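Local atomic coordinates of response regulator (Pseudomonas putida, PDB entry 3HDV), a protein that probably acts as a response regulator, its receiver domain taking up a phosphoryl group on an aspartate to relay a two-component signal. Residues B[21-33]-B[114-127]. Residues are numbered along the deposited sequence; the frame is centred on the assembly and turned at random.
Sequences EALILYLKSRGID and LGKLLELVNKELKI
Tyr-26 pushes its ring from helix 17-29 into the hollow between Leu-114 and Leu-118, on successive turns of helix 114-124. With CG anti to the backbone N (chi1 -173°), the ring is sent across the gap. Leu-114 lies over one face, its CD1 4.1 Å from the Tyr-26 ring centroid and 23° off the normal, a CH-pi contact; CB of Leu-118 stands at the ring edge. The opposite face carries Arg-30 CG, so the ring is held between a leucine methyl and the arginine's own aliphatic stem.

Leu-118 is in turn the bump that enters the hollow bounded by Tyr-26, Arg-30 and Ile-32, and its two methyls part company there. Leu-118 CD1 packs 3.8 Å from Ile-32 CD1, while Leu-118 CD2 comes 3.6 Å from Arg-30 NE, oblique to the guanidinium; the contact buries this nitrogen, which has no partner anywhere in the model. The Arg-30 chain, bent at chi2 and chi3, crosses Leu-118 at about a right angle.

Beyond the helix end, Gly-31 at positive phi closes a Schellman motif in which Ile-32 N bonds to Leu-27 O at 2.8 Å. This turn brings Ile-32 back toward the other helix, where its CD1 fits among Leu-118, Val-121 and Asn-122, 3.8 Å from Val-121 CG1. One turn before Tyr-26, toward the start of helix 17-29, Leu-23 CD1 and Leu-117 CD2 meet tip to tip at 3.5 Å, tighter than usual van der Waals contact.

The segment axes approach to 11.8 Å and cross at -62°. The contact joins the first and last helices of the CheY-like receiver domain on one side of its parallel sheet: Leu-27 and Ile-32 rest on Val-10 of strand 9-13, Leu-23 and Leu-117 share Ile-57 of strand 53-58, and Leu-25 of a second subunit packs against Tyr-26 and Arg-30.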
loop_
_atom_site.group_PDB
_atom_site.type_symbol
_atom_site.label_atom_id
_atom_site.label_comp_id
_atom_site.label_asym_id
_atom_site.label_seq_id
_atom_site.Cartn_x
_atom_site.Cartn_y
_atom_site.Cartn_z
ATOM N N GLU B 21 -3.704 -1.759 2.234
ATOM C CA GLU B 21 -4.137 -0.856 1.164
ATOM C C GLU B 21 -3.058 -0.522 0.115
ATOM O O GLU B 21 -3.395 -0.384 -1.062
ATOM C CB GLU B 21 -4.840 0.418 1.710
ATOM C CG GLU B 21 -6.265 0.094 2.381
ATOM C CD GLU B 21 -7.412 -0.515 1.456
ATOM O OE1 GLU B 21 -7.486 -0.290 0.168
ATOM O OE2 GLU B 21 -8.298 -1.242 2.065
ATOM N N ALA B 22 -1.793 -0.415 0.539
ATOM C CA ALA B 22 -0.631 -0.160 -0.385
ATOM C C ALA B 22 -0.471 -1.271 -1.400
ATOM O O ALA B 22 -0.346 -1.008 -2.597
ATOM C CB ALA B 22 0.675 0.070 0.374
ATOM N N LEU B 23 -0.548 -2.515 -0.933
ATOM C CA LEU B 23 -0.438 -3.682 -1.795
ATOM C C LEU B 23 -1.660 -3.803 -2.697
ATOM O O LEU B 23 -1.541 -4.139 -3.875
ATOM C CB LEU B 23 -0.260 -4.954 -0.983
ATOM C CG LEU B 23 0.198 -6.256 -1.620
ATOM C CD1 LEU B 23 1.422 -6.059 -2.643
ATOM C CD2 LEU B 23 0.567 -7.280 -0.545
ATOM N N ILE B 24 -2.840 -3.530 -2.165
ATOM C CA ILE B 24 -4.030 -3.552 -3.057
ATOM C C ILE B 24 -3.867 -2.531 -4.211
ATOM O O ILE B 24 -4.154 -2.847 -5.378
ATOM C CB ILE B 24 -5.315 -3.300 -2.288
ATOM C CG1 ILE B 24 -5.597 -4.522 -1.411
ATOM C CG2 ILE B 24 -6.429 -2.982 -3.280
ATOM C CD1 ILE B 24 -6.736 -4.312 -0.372
ATOM N N LEU B 25 -3.406 -1.326 -3.867
ATOM C CA LEU B 25 -3.139 -0.296 -4.865
ATOM C C LEU B 25 -2.085 -0.766 -5.904
ATOM O O LEU B 25 -2.231 -0.535 -7.104
ATOM C CB LEU B 25 -2.660 1.000 -4.191
ATOM C CG LEU B 25 -2.262 2.120 -5.152
ATOM C CD1 LEU B 25 -3.500 2.579 -5.961
ATOM C CD2 LEU B 25 -1.620 3.282 -4.371
ATOM N N TYR B 26 -1.009 -1.374 -5.428
ATOM C CA TYR B 26 0.043 -1.840 -6.309
ATOM C C TYR B 26 -0.538 -2.874 -7.268
ATOM O O TYR B 26 -0.354 -2.745 -8.482
ATOM C CB TYR B 26 1.248 -2.378 -5.532
ATOM C CG TYR B 26 2.438 -2.711 -6.423
ATOM C CD1 TYR B 26 3.343 -1.711 -6.810
ATOM C CD2 TYR B 26 2.639 -4.014 -6.909
ATOM C CE1 TYR B 26 4.434 -2.002 -7.668
ATOM C CE2 TYR B 26 3.724 -4.324 -7.765
ATOM C CZ TYR B 26 4.615 -3.310 -8.134
ATOM O OH TYR B 26 5.706 -3.607 -8.948
ATOM N N LEU B 27 -1.258 -3.871 -6.740
ATOM C CA LEU B 27 -1.907 -4.897 -7.591
ATOM C C LEU B 27 -2.851 -4.292 -8.606
ATOM O O LEU B 27 -2.766 -4.599 -9.809
ATOM C CB LEU B 27 -2.620 -5.964 -6.746
ATOM C CG LEU B 27 -1.640 -6.820 -5.937
ATOM C CD1 LEU B 27 -2.369 -7.656 -4.839
ATOM C CD2 LEU B 27 -0.839 -7.752 -6.877
ATOM N N LYS B 28 -3.736 -3.417 -8.134
ATOM C CA LYS B 28 -4.634 -2.667 -9.040
ATOM C C LYS B 28 -3.899 -1.776 -10.074
ATOM O O LYS B 28 -4.271 -1.770 -11.259
ATOM C CB LYS B 28 -5.768 -1.943 -8.283
ATOM C CG LYS B 28 -6.704 -2.927 -7.442
ATOM C CD LYS B 28 -7.951 -2.150 -6.934
ATOM C CE LYS B 28 -8.900 -2.980 -6.151
ATOM N NZ LYS B 28 -10.084 -2.152 -5.658
ATOM N N SER B 29 -2.834 -1.085 -9.675
ATOM C CA SER B 29 -2.066 -0.253 -10.635
ATOM C C SER B 29 -1.461 -1.102 -11.762
ATOM O O SER B 29 -1.124 -0.561 -12.816
ATOM C CB SER B 29 -0.953 0.555 -9.960
ATOM O OG SER B 29 0.143 -0.270 -9.646
ATOM N N ARG B 30 -1.338 -2.422 -11.523
ATOM C CA ARG B 30 -0.788 -3.377 -12.507
ATOM C C ARG B 30 -1.880 -4.193 -13.176
ATOM O O ARG B 30 -1.593 -5.226 -13.780
ATOM C CB ARG B 30 0.234 -4.317 -11.847
ATOM C CG ARG B 30 1.467 -3.609 -11.275
ATOM C CD ARG B 30 2.171 -2.805 -12.353
ATOM N NE ARG B 30 2.669 -3.686 -13.406
ATOM C CZ ARG B 30 3.141 -3.299 -14.593
ATOM N NH1 ARG B 30 3.202 -2.002 -14.933
ATOM N NH2 ARG B 30 3.556 -4.232 -15.452
ATOM N N GLY B 31 -3.123 -3.716 -13.075
ATOM C CA GLY B 31 -4.293 -4.365 -13.656
ATOM C C GLY B 31 -4.843 -5.613 -12.990
ATOM O O GLY B 31 -5.643 -6.347 -13.615
ATOM N N ILE B 32 -4.449 -5.863 -11.728
ATOM C CA ILE B 32 -4.916 -7.034 -10.987
ATOM C C ILE B 32 -5.870 -6.606 -9.858
ATOM O O ILE B 32 -5.481 -5.838 -8.955
ATOM C CB ILE B 32 -3.744 -7.831 -10.371
ATOM C CG1 ILE B 32 -2.779 -8.351 -11.465
ATOM C CG2 ILE B 32 -4.267 -8.968 -9.490
ATOM C CD1 ILE B 32 -1.393 -8.621 -10.961
ATOM N N ASP B 33 -7.103 -7.108 -9.916
ATOM C CA ASP B 33 -8.107 -6.863 -8.902
ATOM C C ASP B 33 -7.677 -7.452 -7.548
ATOM O O ASP B 33 -7.137 -8.552 -7.496
ATOM C CB ASP B 33 -9.360 -7.575 -9.326
ATOM C CG ASP B 33 -10.587 -6.826 -9.003
ATOM O OD1 ASP B 33 -10.521 -5.827 -8.207
ATOM O OD2 ASP B 33 -11.637 -7.267 -9.559
ATOM N N LEU B 114 8.809 -6.089 -4.805
ATOM C CA LEU B 114 7.579 -5.960 -5.578
ATOM C C LEU B 114 7.659 -6.587 -6.979
ATOM O O LEU B 114 6.709 -7.233 -7.453
ATOM C CB LEU B 114 7.182 -4.479 -5.649
ATOM C CG LEU B 114 6.671 -3.898 -4.322
ATOM C CD1 LEU B 114 6.439 -2.422 -4.489
ATOM C CD2 LEU B 114 5.362 -4.549 -3.949
ATOM N N GLY B 115 8.806 -6.395 -7.643
ATOM C CA GLY B 115 8.993 -6.971 -8.947
ATOM C C GLY B 115 8.926 -8.477 -8.842
ATOM O O GLY B 115 8.245 -9.111 -9.652
ATOM N N LYS B 116 9.625 -9.063 -7.870
ATOM C CA LYS B 116 9.526 -10.525 -7.669
ATOM C C LYS B 116 8.101 -10.959 -7.292
ATOM O O LYS B 116 7.579 -11.983 -7.792
ATOM C CB LYS B 116 10.485 -10.995 -6.583
ATOM C CG LYS B 116 10.447 -12.519 -6.269
ATOM C CD LYS B 116 11.183 -12.797 -4.935
ATOM C CE LYS B 116 11.587 -14.295 -4.759
ATOM N NZ LYS B 116 12.470 -14.489 -3.516
ATOM N N LEU B 117 7.474 -10.201 -6.393
ATOM C CA LEU B 117 6.055 -10.485 -6.044
ATOM C C LEU B 117 5.141 -10.549 -7.276
ATOM O O LEU B 117 4.356 -11.483 -7.424
ATOM C CB LEU B 117 5.498 -9.468 -5.033
ATOM C CG LEU B 117 4.051 -9.686 -4.546
ATOM C CD1 LEU B 117 3.754 -11.099 -3.919
ATOM C CD2 LEU B 117 3.694 -8.575 -3.506
ATOM N N LEU B 118 5.222 -9.532 -8.123
ATOM C CA LEU B 118 4.392 -9.479 -9.301
ATOM C C LEU B 118 4.656 -10.683 -10.252
ATOM O O LEU B 118 3.717 -11.291 -10.806
ATOM C CB LEU B 118 4.561 -8.110 -9.971
ATOM C CG LEU B 118 3.659 -7.766 -11.149
ATOM C CD1 LEU B 118 2.191 -7.453 -10.699
ATOM C CD2 LEU B 118 4.316 -6.636 -12.119
ATOM N N GLU B 119 5.922 -11.070 -10.402
ATOM C CA GLU B 119 6.272 -12.267 -11.203
ATOM C C GLU B 119 5.568 -13.509 -10.677
ATOM O O GLU B 119 4.959 -14.243 -11.443
ATOM C CB GLU B 119 7.782 -12.498 -11.188
ATOM C CG GLU B 119 8.521 -11.578 -12.116
ATOM C CD GLU B 119 10.029 -11.774 -12.072
ATOM O OE1 GLU B 119 10.752 -10.755 -12.269
ATOM O OE2 GLU B 119 10.487 -12.927 -11.823
ATOM N N LEU B 120 5.637 -13.735 -9.359
ATOM C CA LEU B 120 4.906 -14.843 -8.721
ATOM C C LEU B 120 3.401 -14.758 -8.922
ATOM O O LEU B 120 2.783 -15.763 -9.218
ATOM C CB LEU B 120 5.213 -14.935 -7.226
ATOM C CG LEU B 120 6.656 -15.110 -6.798
ATOM C CD1 LEU B 120 6.764 -14.922 -5.262
ATOM C CD2 LEU B 120 7.237 -16.462 -7.254
ATOM N N VAL B 121 2.816 -13.572 -8.752
ATOM C CA VAL B 121 1.367 -13.381 -8.945
ATOM C C VAL B 121 0.895 -13.654 -10.395
ATOM O O VAL B 121 -0.057 -14.424 -10.627
ATOM C CB VAL B 121 0.911 -11.955 -8.487
ATOM C CG1 VAL B 121 -0.504 -11.709 -8.895
ATOM C CG2 VAL B 121 1.077 -11.793 -6.977
ATOM N N ASN B 122 1.563 -13.013 -11.351
ATOM C CA ASN B 122 1.318 -13.227 -12.788
ATOM C C ASN B 122 1.412 -14.693 -13.189
ATOM O O ASN B 122 0.527 -15.204 -13.896
ATOM C CB ASN B 122 2.285 -12.371 -13.620
ATOM C CG ASN B 122 1.887 -10.896 -13.633
ATOM O OD1 ASN B 122 0.740 -10.569 -13.383
ATOM N ND2 ASN B 122 2.833 -10.005 -13.943
ATOM N N LYS B 123 2.447 -15.374 -12.693
ATOM C CA LYS B 123 2.638 -16.790 -12.947
ATOM C C LYS B 123 1.525 -17.659 -12.371
ATOM O O LYS B 123 0.990 -18.544 -13.065
ATOM C CB LYS B 123 4.017 -17.233 -12.435
ATOM C CG LYS B 123 4.284 -18.743 -12.516
ATOM C CD LYS B 123 5.792 -19.009 -12.504
ATOM C CE LYS B 123 6.124 -20.474 -12.180
ATOM N NZ LYS B 123 7.610 -20.681 -11.992
ATOM N N GLU B 124 1.179 -17.439 -11.104
ATOM C CA GLU B 124 0.087 -18.182 -10.483
ATOM C C GLU B 124 -1.256 -17.919 -11.129
ATOM O O GLU B 124 -2.054 -18.834 -11.290
ATOM C CB GLU B 124 -0.011 -17.893 -8.988
ATOM C CG GLU B 124 0.943 -18.706 -8.143
ATOM C CD GLU B 124 0.706 -20.217 -8.224
ATOM O OE1 GLU B 124 -0.394 -20.720 -7.924
ATOM O OE2 GLU B 124 1.656 -20.919 -8.546
ATOM N N LEU B 125 -1.497 -16.673 -11.498
ATOM C CA LEU B 125 -2.764 -16.280 -12.091
ATOM C C LEU B 125 -2.821 -16.460 -13.619
ATOM O O LEU B 125 -3.830 -16.095 -14.252
ATOM C CB LEU B 125 -3.089 -14.829 -11.729
ATOM C CG LEU B 125 -3.359 -14.485 -10.251
ATOM C CD1 LEU B 125 -3.643 -12.988 -10.117
ATOM C CD2 LEU B 125 -4.496 -15.315 -9.663
ATOM N N LYS B 126 -1.738 -17.006 -14.185
ATOM C CA LYS B 126 -1.504 -17.119 -15.635
ATOM C C LYS B 126 -1.807 -15.830 -16.411
ATOM O O LYS B 126 -2.607 -15.832 -17.336
ATOM C CB LYS B 126 -2.262 -18.320 -16.199
ATOM C CG LYS B 126 -2.052 -19.593 -15.372
ATOM C CD LYS B 126 -3.142 -20.630 -15.638
ATOM C CE LYS B 126 -3.235 -21.651 -14.477
ATOM N NZ LYS B 126 -4.146 -21.191 -13.346
ATOM N N ILE B 127 -1.174 -14.723 -16.022
ATOM C CA ILE B 127 -1.302 -13.455 -16.765
ATOM C C ILE B 127 0.039 -13.086 -17.428
ATOM O O ILE B 127 1.039 -12.820 -16.749
ATOM C CB ILE B 127 -1.758 -12.261 -15.872
ATOM C CG1 ILE B 127 -2.830 -12.671 -14.867
ATOM C CG2 ILE B 127 -2.232 -11.103 -16.737
ATOM C CD1 ILE B 127 -2.860 -11.775 -13.656
#